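GDSL-like Lipase/Acylhydrolase family protein (Neisseria meningitidis, PDB 4K7J) probably removes O-acetyl groups from peptidoglycan as an SGNH-family esterase, carrying a beta-sandwich region alongside its alpha/beta SGNH catalytic domain. Local coordinates at residues V89-V94 and I125-G130; K95-A100 and M214-A219; S134-A139 and P186-T191; A153-A158 and V169-G174; L162-N167 and L179-A184. All coordinates share one frame; numbering follows the deposited sequence.

Contacts 1, 3, 4 and 5 all lie in the beta sandwich, whereas contact 2 joins the loop that leads into it to a turn of the hydrolase domain. Contact 1 is wholly buried and apolar. Contacts 3 and 5 divide the sandwich architecture between them: 134-139 with 186-191 pairs two inner strands of one sheet, carried by backbone bonds, while 162-167 with 179-184 is packing between sheets, carried by side chains, with a polar link through Asn-165 and a water beyond them. Contact 4 closes one end of the sandwich with carbon contacts. Contact 2, partly buried, relies on amide hydrogen bonds. Tyr-90 links contacts 1 and 2; Asn-165 links contacts 3 and 5.

Contact 1: V89-V94 and I125-G130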
# COMPACT_ATOMS: atom_id res chain seq x y z
N VAL A 89 -0.05 6.38 -6.86
CA VAL A 89 0.97 7.14 -6.13
C VAL A 89 0.43 8.42 -5.47
O VAL A 89 -0.69 8.84 -5.74
CB VAL A 89 2.14 7.49 -7.05
CG1 VAL A 89 2.61 6.24 -7.80
CG2 VAL A 89 1.74 8.57 -8.04
N TYR A 90 1.23 9.03 -4.60
CA TYR A 90 0.82 10.25 -3.90
C TYR A 90 0.50 11.34 -4.91
O TYR A 90 1.12 11.40 -5.97
CB TYR A 90 1.93 10.78 -3.00
CG TYR A 90 2.36 9.87 -1.86
CD1 TYR A 90 1.58 8.81 -1.43
CD2 TYR A 90 3.57 10.10 -1.19
CE1 TYR A 90 1.98 7.99 -0.38
CE2 TYR A 90 3.98 9.29 -0.14
CZ TYR A 90 3.19 8.24 0.26
OH TYR A 90 3.60 7.43 1.29
N PRO A 91 -0.43 12.23 -4.57
CA PRO A 91 -0.67 13.38 -5.45
C PRO A 91 0.36 14.50 -5.24
O PRO A 91 0.37 15.45 -6.02
CB PRO A 91 -2.06 13.85 -5.03
CG PRO A 91 -2.14 13.49 -3.58
CD PRO A 91 -1.36 12.20 -3.43
N ALA A 92 1.21 14.38 -4.22
CA ALA A 92 2.19 15.41 -3.88
C ALA A 92 3.20 14.84 -2.89
O ALA A 92 2.95 13.77 -2.34
CB ALA A 92 1.50 16.63 -3.26
N ASN A 93 4.31 15.53 -2.67
CA ASN A 93 5.24 15.15 -1.61
C ASN A 93 4.48 15.06 -0.30
O ASN A 93 3.64 15.91 -0.01
CB ASN A 93 6.40 16.14 -1.46
CG ASN A 93 7.32 16.15 -2.66
OD1 ASN A 93 7.63 15.09 -3.22
ND2 ASN A 93 7.74 17.35 -3.08
N VAL A 94 4.76 14.02 0.47
CA VAL A 94 4.20 13.83 1.80
C VAL A 94 5.36 13.78 2.78
O VAL A 94 6.23 12.90 2.68
CB VAL A 94 3.42 12.51 1.90
CG1 VAL A 94 2.99 12.25 3.36
CG2 VAL A 94 2.23 12.51 0.96
N ILE A 125 -4.55 9.98 2.59
CA ILE A 125 -3.77 11.10 2.06
C ILE A 125 -4.59 11.91 1.07
O ILE A 125 -5.25 11.34 0.19
CB ILE A 125 -2.48 10.60 1.38
CG1 ILE A 125 -1.62 9.84 2.39
CG2 ILE A 125 -1.69 11.76 0.74
CD1 ILE A 125 -0.35 9.28 1.82
N LEU A 126 -4.57 13.22 1.22
CA LEU A 126 -5.11 14.08 0.17
C LEU A 126 -4.19 15.27 -0.03
O LEU A 126 -3.32 15.54 0.81
CB LEU A 126 -6.55 14.54 0.50
CG LEU A 126 -6.81 15.39 1.75
CD1 LEU A 126 -6.53 16.87 1.52
CD2 LEU A 126 -8.24 15.20 2.27
N ALA A 127 -4.35 15.98 -1.15
CA ALA A 127 -3.59 17.22 -1.35
C ALA A 127 -4.54 18.36 -1.74
O ALA A 127 -5.40 18.17 -2.59
CB ALA A 127 -2.52 17.03 -2.37
N HIS A 128 -4.39 19.52 -1.12
CA HIS A 128 -5.16 20.70 -1.51
C HIS A 128 -4.43 21.35 -2.68
O HIS A 128 -3.26 21.71 -2.54
CB HIS A 128 -5.25 21.71 -0.36
CG HIS A 128 -5.83 21.16 0.91
ND1 HIS A 128 -7.11 20.64 0.97
CD2 HIS A 128 -5.33 21.09 2.16
CE1 HIS A 128 -7.36 20.26 2.21
NE2 HIS A 128 -6.30 20.52 2.96
N THR A 129 -5.09 21.51 -3.82
CA THR A 129 -4.42 22.03 -5.01
C THR A 129 -4.36 23.56 -5.00
O THR A 129 -3.41 24.16 -5.50
CB THR A 129 -5.11 21.60 -6.34
OG1 THR A 129 -6.40 22.24 -6.46
CG2 THR A 129 -5.27 20.08 -6.43
N GLY A 130 -5.40 24.19 -4.45
CA GLY A 130 -5.51 25.63 -4.47
C GLY A 130 -5.96 26.08 -5.85
O GLY A 130 -6.02 25.28 -6.78
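The hydroxyl of Tyr-90, the residue whose ring meets Ile-125, is hydrogen-bonded to Gln-97 NE2, which anchors the far end of the ring while its flank packs across the contact. CE1 of Tyr-90 lies 3.5 Å from CD1 of Ile-125, and the methyl also reaches Tyr-90 CD1 at 3.8 Å, coming obliquely to one side of the ring. The extended chain of Ile-125 explains this reach: with chi2 at 179°, CD1 lies anti to CA, at the end that meets the tyrosine. The other branch of Ile-125, CG2, turns to Val-94, whose CG2 is 4.0 Å from Ile-125 CG2. In fold terms, strand 125-128 belongs to one sheet of the beta sandwich, and the irregular loop 89-94 runs against it; Pro-91 also touches Ile-197 of the adjacent strand, and Ala-92 touches Met-135 of the other sheet. Two residues on from Ile-125, the strand again presents a side chain to the loop. Here Ala-127 CB receives Pro-91 CG at 3.8 Å and Ala-92 CB at 4.1 Å. No hydrogen bond joins the two segments, and every touching residue is buried. On the loop side, the backbone oxygen of Tyr-90 accepts a bond from His-104 NE2.

Contact 2: K95-A100 and M214-A219. With ACT (acetate ion), chain C.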
# COMPACT_ATOMS: atom_id res chain seq x y z
N LYS A 95 5.36 14.71 3.73
CA LYS A 95 6.44 14.83 4.71
C LYS A 95 6.68 13.53 5.46
O LYS A 95 5.75 12.95 6.01
CB LYS A 95 6.12 15.94 5.71
CG LYS A 95 7.10 16.02 6.86
CD LYS A 95 7.03 17.37 7.54
CE LYS A 95 8.06 17.47 8.65
NZ LYS A 95 7.76 16.48 9.71
N GLY A 96 7.92 13.07 5.45
CA GLY A 96 8.29 11.89 6.21
C GLY A 96 8.00 10.59 5.49
O GLY A 96 8.23 9.50 6.03
N GLN A 97 7.47 10.68 4.27
CA GLN A 97 7.10 9.49 3.52
C GLN A 97 7.67 9.58 2.11
O GLN A 97 8.21 10.62 1.73
CB GLN A 97 5.57 9.29 3.54
CG GLN A 97 5.00 9.29 4.97
CD GLN A 97 3.54 8.83 5.11
OE1 GLN A 97 2.96 8.95 6.18
NE2 GLN A 97 2.97 8.28 4.03
N ARG A 98 7.58 8.52 1.34
CA ARG A 98 8.36 8.45 0.11
C ARG A 98 7.71 7.63 -1.01
O ARG A 98 7.16 6.55 -0.76
CB ARG A 98 9.76 7.92 0.44
CG ARG A 98 10.60 7.49 -0.75
CD ARG A 98 11.97 6.99 -0.27
NE ARG A 98 12.80 6.55 -1.39
CZ ARG A 98 12.87 5.29 -1.83
NH1 ARG A 98 12.17 4.33 -1.24
NH2 ARG A 98 13.65 5.00 -2.86
N MET A 99 7.75 8.15 -2.23
CA MET A 99 7.42 7.35 -3.40
C MET A 99 8.72 7.12 -4.16
O MET A 99 9.39 8.08 -4.54
CB MET A 99 6.46 8.10 -4.33
CG MET A 99 5.04 8.25 -3.82
SD MET A 99 4.04 6.79 -4.12
CE MET A 99 4.20 5.97 -2.53
N ALA A 100 9.08 5.86 -4.40
CA ALA A 100 10.32 5.59 -5.12
C ALA A 100 10.17 5.76 -6.63
O ALA A 100 11.13 6.12 -7.32
CB ALA A 100 10.83 4.19 -4.80
N MET A 214 0.25 2.26 0.04
CA MET A 214 -0.58 3.19 0.79
C MET A 214 -0.21 3.10 2.26
O MET A 214 -0.93 2.48 3.05
CB MET A 214 -2.07 2.85 0.65
CG MET A 214 -2.66 3.10 -0.71
SD MET A 214 -4.46 3.08 -0.68
CE MET A 214 -4.73 3.73 -2.32
N GLY A 215 0.91 3.73 2.61
CA GLY A 215 1.38 3.73 3.98
C GLY A 215 1.18 5.06 4.69
O GLY A 215 1.15 6.12 4.07
N ILE A 216 1.03 4.97 6.01
CA ILE A 216 0.93 6.15 6.86
C ILE A 216 1.81 5.93 8.08
O ILE A 216 1.58 4.98 8.84
CB ILE A 216 -0.50 6.35 7.38
CG1 ILE A 216 -1.48 6.69 6.25
CG2 ILE A 216 -0.52 7.46 8.43
CD1 ILE A 216 -1.42 8.16 5.82
N ASN A 217 2.82 6.77 8.27
CA ASN A 217 3.72 6.65 9.42
C ASN A 217 2.95 6.53 10.73
O ASN A 217 2.09 7.36 11.02
CB ASN A 217 4.68 7.84 9.49
CG ASN A 217 5.76 7.80 8.42
OD1 ASN A 217 5.97 6.78 7.78
ND2 ASN A 217 6.46 8.91 8.24
N GLY A 218 3.23 5.48 11.51
CA GLY A 218 2.59 5.31 12.80
C GLY A 218 1.21 4.65 12.82
O GLY A 218 0.66 4.39 13.89
N ALA A 219 0.65 4.36 11.64
CA ALA A 219 -0.74 3.92 11.56
C ALA A 219 -1.01 2.50 12.06
O ALA A 219 -0.12 1.64 12.06
CB ALA A 219 -1.26 4.07 10.13
C ACT C . 5.92 2.90 12.24
O ACT C . 6.59 3.86 12.73
OXT ACT C . 4.85 3.17 11.64
CH3 ACT C . 6.39 1.48 12.35
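The type II beta turn from Ile-216 to Ala-219, which follows strand 208-215 of the hydrolase sheet, is braced from outside by Gln-97 and Gly-96, with Asn-217 as its main point of contact. The carboxamide of Gln-97 uses both of its ends on the backbone of the 214-219 segment. OE1 of Gln-97 accepts from Asn-217 N at 3.0 Å in a nearly straight bond (171° at the hydrogen), and NE2 of Gln-97, which also has Tyr-90 as partner, donates to Gly-215 O at 2.8 Å, more bent at 134°. Beyond CG the glutamine chain is extended, which carries the amide to the strand end. The return bond comes from the asparagine: ND2 of Asn-217 donates to Gly-96 O at 2.9 Å, with the acceptor close to the asparagine amide plane but the donor well above the plane of the glycine carbonyl. The two side chains approach tip to tip, their amide planes turned 47° apart, and Gln-97 CG comes within 3.6 Å of Asn-217 ND2.

The next residue of the turn, Gly-218, donates its N to OXT of a bound acetate at 2.8 Å. The ion is also bonded to Ser-62 N, Asn-250 ND2 and His-351 NE2, a set consistent with the oxyanion hole and active site of SGNH esterases. Since Gln-97 fixes the amide N immediately before that of Gly-218, it probably acts as a second-shell support that helps orient the Gly-218 N-H.

Contact 3: S134-A139 and P186-T191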
# COMPACT_ATOMS: atom_id res chain seq x y z
N SER A 134 -0.80 23.58 -9.58
CA SER A 134 -0.00 22.87 -10.57
C SER A 134 0.79 21.72 -9.94
O SER A 134 1.36 21.87 -8.87
CB SER A 134 0.95 23.84 -11.27
OG SER A 134 1.72 23.17 -12.25
N MET A 135 0.82 20.57 -10.62
CA MET A 135 1.62 19.43 -10.16
C MET A 135 2.13 18.66 -11.36
O MET A 135 1.37 18.32 -12.27
CB MET A 135 0.81 18.50 -9.25
CG MET A 135 1.59 17.27 -8.77
SD MET A 135 3.06 17.70 -7.81
CE MET A 135 2.31 18.51 -6.39
N THR A 136 3.43 18.39 -11.37
CA THR A 136 4.02 17.56 -12.41
C THR A 136 4.61 16.29 -11.79
O THR A 136 5.38 16.35 -10.83
CB THR A 136 5.11 18.33 -13.20
OG1 THR A 136 4.54 19.54 -13.74
CG2 THR A 136 5.64 17.49 -14.35
N LEU A 137 4.23 15.14 -12.33
CA LEU A 137 4.78 13.88 -11.85
C LEU A 137 5.70 13.32 -12.91
O LEU A 137 5.31 13.15 -14.08
CB LEU A 137 3.68 12.88 -11.52
CG LEU A 137 2.69 13.26 -10.42
CD1 LEU A 137 1.48 13.94 -11.02
CD2 LEU A 137 2.28 12.02 -9.67
N THR A 138 6.93 13.05 -12.49
CA THR A 138 7.96 12.54 -13.39
C THR A 138 8.41 11.17 -12.89
O THR A 138 8.76 11.01 -11.73
CB THR A 138 9.17 13.49 -13.43
OG1 THR A 138 8.73 14.79 -13.83
CG2 THR A 138 10.23 12.98 -14.42
N ALA A 139 8.36 10.19 -13.78
CA ALA A 139 8.74 8.83 -13.44
C ALA A 139 10.24 8.75 -13.21
O ALA A 139 11.02 9.27 -14.00
CB ALA A 139 8.33 7.87 -14.54
N PRO A 186 6.23 12.79 -18.55
CA PRO A 186 5.77 13.50 -17.35
C PRO A 186 4.32 13.95 -17.43
O PRO A 186 3.82 14.28 -18.51
CB PRO A 186 6.68 14.73 -17.28
CG PRO A 186 7.88 14.36 -18.09
CD PRO A 186 7.35 13.49 -19.19
N LEU A 187 3.65 13.94 -16.29
CA LEU A 187 2.23 14.19 -16.21
C LEU A 187 2.03 15.51 -15.49
O LEU A 187 2.47 15.65 -14.36
CB LEU A 187 1.57 13.08 -15.39
CG LEU A 187 0.06 13.07 -15.24
CD1 LEU A 187 -0.52 12.94 -16.61
CD2 LEU A 187 -0.38 11.87 -14.39
N THR A 188 1.38 16.47 -16.14
CA THR A 188 1.16 17.78 -15.54
C THR A 188 -0.33 18.04 -15.36
O THR A 188 -1.09 17.96 -16.31
CB THR A 188 1.81 18.90 -16.36
OG1 THR A 188 3.23 18.71 -16.36
CG2 THR A 188 1.50 20.27 -15.77
N ILE A 189 -0.72 18.34 -14.13
CA ILE A 189 -2.11 18.55 -13.78
C ILE A 189 -2.30 19.97 -13.27
O ILE A 189 -1.61 20.40 -12.34
CB ILE A 189 -2.56 17.54 -12.70
CG1 ILE A 189 -2.30 16.11 -13.17
CG2 ILE A 189 -4.03 17.74 -12.36
CD1 ILE A 189 -2.39 15.08 -12.07
N HIS A 190 -3.23 20.68 -13.90
CA HIS A 190 -3.48 22.09 -13.61
C HIS A 190 -4.88 22.26 -13.06
O HIS A 190 -5.83 21.71 -13.61
CB HIS A 190 -3.35 22.93 -14.90
CG HIS A 190 -1.93 23.15 -15.35
ND1 HIS A 190 -1.60 23.51 -16.64
CD2 HIS A 190 -0.76 23.07 -14.67
CE1 HIS A 190 -0.29 23.65 -16.74
NE2 HIS A 190 0.24 23.38 -15.56
N THR A 191 -5.02 23.02 -11.98
CA THR A 191 -6.34 23.27 -11.40
C THR A 191 -6.62 24.76 -11.31
O THR A 191 -6.02 25.47 -10.51
CB THR A 191 -6.50 22.63 -10.00
OG1 THR A 191 -5.47 23.12 -9.13
CG2 THR A 191 -6.38 21.12 -10.09
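Thr-136 and Thr-188 meet through their hydroxyls, OG1 to OG1 at 3.0 Å, a hydrogen bond in which either could donate. Both place OG1 beside the backbone N (chi1 -56° in Thr-136), and the side chains cross at an angle over a non-hydrogen-bonded pair of the antiparallel sheet. The hydrogen-bonded pairs flank it. Met-135 and Ile-189 exchange two bonds, of which Ile-189 N to Met-135 O is the shorter at 2.8 Å. Leu-137 and Leu-187 do the same, with Leu-137 N to Leu-187 O at 2.7 Å. At one end Ser-134 OG lies at the edge of the His-190 ring, in its plane, 3.5 Å from CD2.

On the other face the aliphatic ends meet: CD1 of Leu-137 is 4.2 Å from CD1 of Ile-189. The strand axes pass 4.6 Å apart at 168°, as expected for antiparallel neighbours. Further out, strand 102-106 continues the sheet beside 133-139, and 161-164 continues it beside 187-191; just past the end of 161-164, Asn-165 OD1 accepts from Thr-188 N. Leu-187 and Ile-189 rest on Ile-202 and Ile-200 of the opposing sheet of the beta sandwich.

The pairing therefore separates its chemistry by face: buried Met-135, Leu-137, Leu-187 and Ile-189 face the interior, while the hydroxyls of Thr-136 and Thr-188 pair on the more exposed face, one proton serving the bond.

Contact 4: A153-A158 and V169-G174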
# COMPACT_ATOMS: atom_id res chain seq x y z
N ALA A 153 -10.44 12.32 -6.66
CA ALA A 153 -10.55 13.77 -6.72
C ALA A 153 -11.87 14.27 -6.16
O ALA A 153 -12.91 13.64 -6.37
CB ALA A 153 -10.38 14.26 -8.16
N LYS A 154 -11.84 15.38 -5.45
CA LYS A 154 -13.06 16.02 -4.98
C LYS A 154 -13.04 17.51 -5.30
O LYS A 154 -12.24 18.26 -4.75
CB LYS A 154 -13.25 15.83 -3.48
CG LYS A 154 -14.57 16.42 -2.99
CD LYS A 154 -14.80 16.16 -1.50
CE LYS A 154 -13.83 16.93 -0.65
NZ LYS A 154 -14.24 16.84 0.79
N PRO A 155 -13.95 17.94 -6.19
CA PRO A 155 -13.99 19.34 -6.61
C PRO A 155 -14.66 20.19 -5.54
O PRO A 155 -15.49 19.70 -4.78
CB PRO A 155 -14.91 19.29 -7.83
CG PRO A 155 -15.89 18.22 -7.49
CD PRO A 155 -15.06 17.16 -6.75
N LEU A 156 -14.30 21.47 -5.47
CA LEU A 156 -15.04 22.40 -4.62
C LEU A 156 -16.48 22.52 -5.12
O LEU A 156 -17.42 22.51 -4.32
CB LEU A 156 -14.36 23.76 -4.61
CG LEU A 156 -15.02 24.81 -3.72
CD1 LEU A 156 -14.81 24.46 -2.25
CD2 LEU A 156 -14.46 26.18 -4.05
N LEU A 157 -16.65 22.62 -6.44
CA LEU A 157 -17.97 22.74 -7.05
C LEU A 157 -18.28 21.58 -7.99
O LEU A 157 -17.39 21.06 -8.67
CB LEU A 157 -18.08 24.04 -7.85
CG LEU A 157 -18.76 25.25 -7.22
CD1 LEU A 157 -18.08 25.64 -5.91
CD2 LEU A 157 -18.73 26.40 -8.22
N ALA A 158 -19.55 21.20 -8.06
CA ALA A 158 -19.99 20.20 -9.03
C ALA A 158 -19.63 20.65 -10.46
O ALA A 158 -19.65 21.86 -10.75
CB ALA A 158 -21.48 19.96 -8.90
N VAL A 169 -10.58 17.63 -18.06
CA VAL A 169 -11.19 16.52 -17.35
C VAL A 169 -12.18 17.10 -16.35
O VAL A 169 -11.81 17.97 -15.56
CB VAL A 169 -10.12 15.69 -16.63
CG1 VAL A 169 -10.75 14.59 -15.79
CG2 VAL A 169 -9.13 15.12 -17.64
N SER A 170 -13.42 16.62 -16.37
CA SER A 170 -14.48 17.19 -15.54
C SER A 170 -15.02 16.21 -14.51
O SER A 170 -15.11 15.01 -14.76
CB SER A 170 -15.63 17.66 -16.42
OG SER A 170 -16.23 16.56 -17.07
N ALA A 171 -15.39 16.74 -13.34
CA ALA A 171 -16.07 15.97 -12.32
C ALA A 171 -17.49 15.71 -12.80
O ALA A 171 -17.97 16.39 -13.71
CB ALA A 171 -16.12 16.76 -11.01
N ASN A 172 -18.15 14.73 -12.19
CA ASN A 172 -19.59 14.55 -12.34
C ASN A 172 -20.26 14.75 -10.99
O ASN A 172 -20.18 13.89 -10.12
CB ASN A 172 -19.93 13.16 -12.85
CG ASN A 172 -19.71 13.02 -14.34
OD1 ASN A 172 -20.49 13.53 -15.15
ND2 ASN A 172 -18.63 12.34 -14.71
N GLY A 173 -20.91 15.88 -10.82
CA GLY A 173 -21.41 16.24 -9.51
C GLY A 173 -20.26 16.55 -8.58
O GLY A 173 -19.15 16.87 -9.02
N GLY A 174 -20.53 16.46 -7.28
CA GLY A 174 -19.55 16.79 -6.26
C GLY A 174 -19.15 15.56 -5.47
O GLY A 174 -19.54 14.45 -5.81
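Pro-155 and Ala-171 supply the apolar part of the contact: CG of the proline ring lies 3.8 Å from the methyl CB of Ala-171. The same ring corner passes over the glycine pair that follows, with Pro-155 CG at 4.1 Å from Gly-174 CA. A second carbon contact comes from Ala-158, where Ala-158 CB sits 3.6 Å from Gly-173 C.

One C-H...O contact is made: Ala-158 CA approaches Gly-173 O at 3.4 Å, with a fairly straight angle of 154° at the hydrogen. The residue that offers this carbonyl, Gly-173, has a positive phi of 69°, which favours glycine. Conventional hydrogen bonds are absent between the two segments; the nearby backbone amides use side chains around the contact, Gly-173 N donating to Glu-159 OE2 and Asn-172 N to Gln-177 OE1.

Strand 147-155 belongs to one sheet of the sandwich and strand 167-170 to the other, so the two segments meet where the chain leaves both sheets at one end. Trp-195 touches Pro-155 and Ala-171 alike. With small side chains, a proline ring and bare glycine backbone, the loops approach closely through van der Waals contacts and a single C-H...O contact.

Contact 5: L162-N167 and L179-A184; sequences LTVNGN and LDTGAA
Asn-165 sets its CG beside the backbone N (chi1 -73°), where CG lies 4.0 Å from Ala-183 CB. Thr-181 carries CG2 between its own N and carbonyl carbon, the crowded position, and thereby offers a methyl to Val-164. The valine and threonine reach each other tip to tip: CG2 of Val-164 is 4.1 Å from CG2 of Thr-181. The other valine branch, CG1, also touches the threonine methyl, and Val-164 CG1 lies 3.9 Å from Ala-183 CB. One step deeper, Leu-162 CD2 meets Leu-179 CD1 at 4.3 Å.

These contacts cross the interior of the beta sandwich, since strand 161-164 and strand 177-183 lie in different sheets. Their axes approach to 8.8 Å and diverge by 39°, a separation that leaves room for side chains and rules out backbone pairing. Val-169, the neighbour of Leu-162 in its own sheet, fills in beside both Leu-179 and Thr-181.

Beyond the apolar layer the link becomes polar. Asn-165 stands in the type I' turn from Val-164 to Asn-167, which joins strand 161-164 to strand 167-170 as a tight hairpin. Asn-165 ND2 donates to Ala-184 O at 3.3 Å, a long, bent bond (136° at the hydrogen) that arrives above the carbonyl plane. A water accepts from Asn-165 ND2 at 3.0 Å and from Ala-184 N at 3.2 Å, bridging the same two residues. OD1 is taken by Thr-188, while ND2 also makes a weak bond to Pro-186 O; its three acceptors share two hydrogens, consistent with the poor geometry toward Ala-184 O.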
# COMPACT_ATOMS: atom_id res chain seq x y z
N LEU A 162 -10.41 20.19 -14.41
CA LEU A 162 -8.97 20.39 -14.30
C LEU A 162 -8.40 19.91 -15.62
O LEU A 162 -9.14 19.40 -16.47
CB LEU A 162 -8.36 19.64 -13.10
CG LEU A 162 -8.72 18.18 -12.81
CD1 LEU A 162 -8.10 17.22 -13.81
CD2 LEU A 162 -8.31 17.80 -11.36
N THR A 163 -7.10 20.08 -15.81
CA THR A 163 -6.49 19.58 -17.03
C THR A 163 -5.38 18.61 -16.71
O THR A 163 -4.64 18.80 -15.75
CB THR A 163 -5.93 20.71 -17.93
OG1 THR A 163 -4.80 21.31 -17.28
CG2 THR A 163 -6.99 21.77 -18.23
N VAL A 164 -5.26 17.57 -17.53
CA VAL A 164 -4.19 16.59 -17.42
C VAL A 164 -3.45 16.59 -18.75
O VAL A 164 -4.03 16.25 -19.78
CB VAL A 164 -4.78 15.20 -17.17
CG1 VAL A 164 -3.68 14.17 -17.11
CG2 VAL A 164 -5.60 15.18 -15.88
N ASN A 165 -2.17 16.98 -18.73
CA ASN A 165 -1.41 17.28 -19.95
C ASN A 165 -2.21 18.10 -20.98
O ASN A 165 -2.21 17.79 -22.16
CB ASN A 165 -0.87 16.01 -20.61
CG ASN A 165 0.29 15.40 -19.84
OD1 ASN A 165 0.60 15.82 -18.73
ND2 ASN A 165 0.92 14.38 -20.41
N GLY A 166 -2.89 19.14 -20.51
CA GLY A 166 -3.63 20.01 -21.41
C GLY A 166 -5.05 19.57 -21.74
O GLY A 166 -5.84 20.37 -22.23
N ASN A 167 -5.38 18.32 -21.47
CA ASN A 167 -6.73 17.83 -21.75
C ASN A 167 -7.71 18.10 -20.60
O ASN A 167 -7.40 17.87 -19.44
CB ASN A 167 -6.71 16.34 -22.11
CG ASN A 167 -6.07 16.08 -23.48
OD1 ASN A 167 -6.25 16.85 -24.42
ND2 ASN A 167 -5.31 15.00 -23.58
N LEU A 179 -11.61 10.08 -11.43
CA LEU A 179 -11.58 10.64 -12.76
C LEU A 179 -10.73 9.73 -13.62
O LEU A 179 -9.62 9.39 -13.24
CB LEU A 179 -10.96 12.04 -12.72
CG LEU A 179 -11.53 13.03 -11.71
CD1 LEU A 179 -10.80 14.39 -11.85
CD2 LEU A 179 -13.03 13.20 -11.92
N ASP A 180 -11.24 9.35 -14.79
CA ASP A 180 -10.49 8.51 -15.73
C ASP A 180 -10.08 9.30 -16.97
O ASP A 180 -10.91 9.96 -17.61
CB ASP A 180 -11.35 7.31 -16.16
CG ASP A 180 -11.81 6.46 -15.00
OD1 ASP A 180 -11.08 6.35 -13.99
OD2 ASP A 180 -12.91 5.88 -15.10
N THR A 181 -8.80 9.23 -17.32
CA THR A 181 -8.34 9.88 -18.54
C THR A 181 -7.08 9.17 -19.02
O THR A 181 -6.73 8.11 -18.50
CB THR A 181 -8.09 11.41 -18.35
OG1 THR A 181 -7.88 12.03 -19.62
CG2 THR A 181 -6.90 11.67 -17.43
N GLY A 182 -6.43 9.73 -20.03
CA GLY A 182 -5.20 9.17 -20.55
C GLY A 182 -4.17 10.24 -20.81
O GLY A 182 -4.50 11.33 -21.28
N ALA A 183 -2.91 9.93 -20.52
CA ALA A 183 -1.82 10.86 -20.75
C ALA A 183 -0.50 10.12 -20.63
O ALA A 183 -0.46 8.98 -20.19
CB ALA A 183 -1.87 12.01 -19.76
N ALA A 184 0.59 10.79 -20.99
CA ALA A 184 1.91 10.21 -20.84
C ALA A 184 2.62 10.81 -19.63
O ALA A 184 2.10 11.71 -18.98
CB ALA A 184 2.73 10.42 -22.11
O HOH W 1 -0.18 13.22 -22.91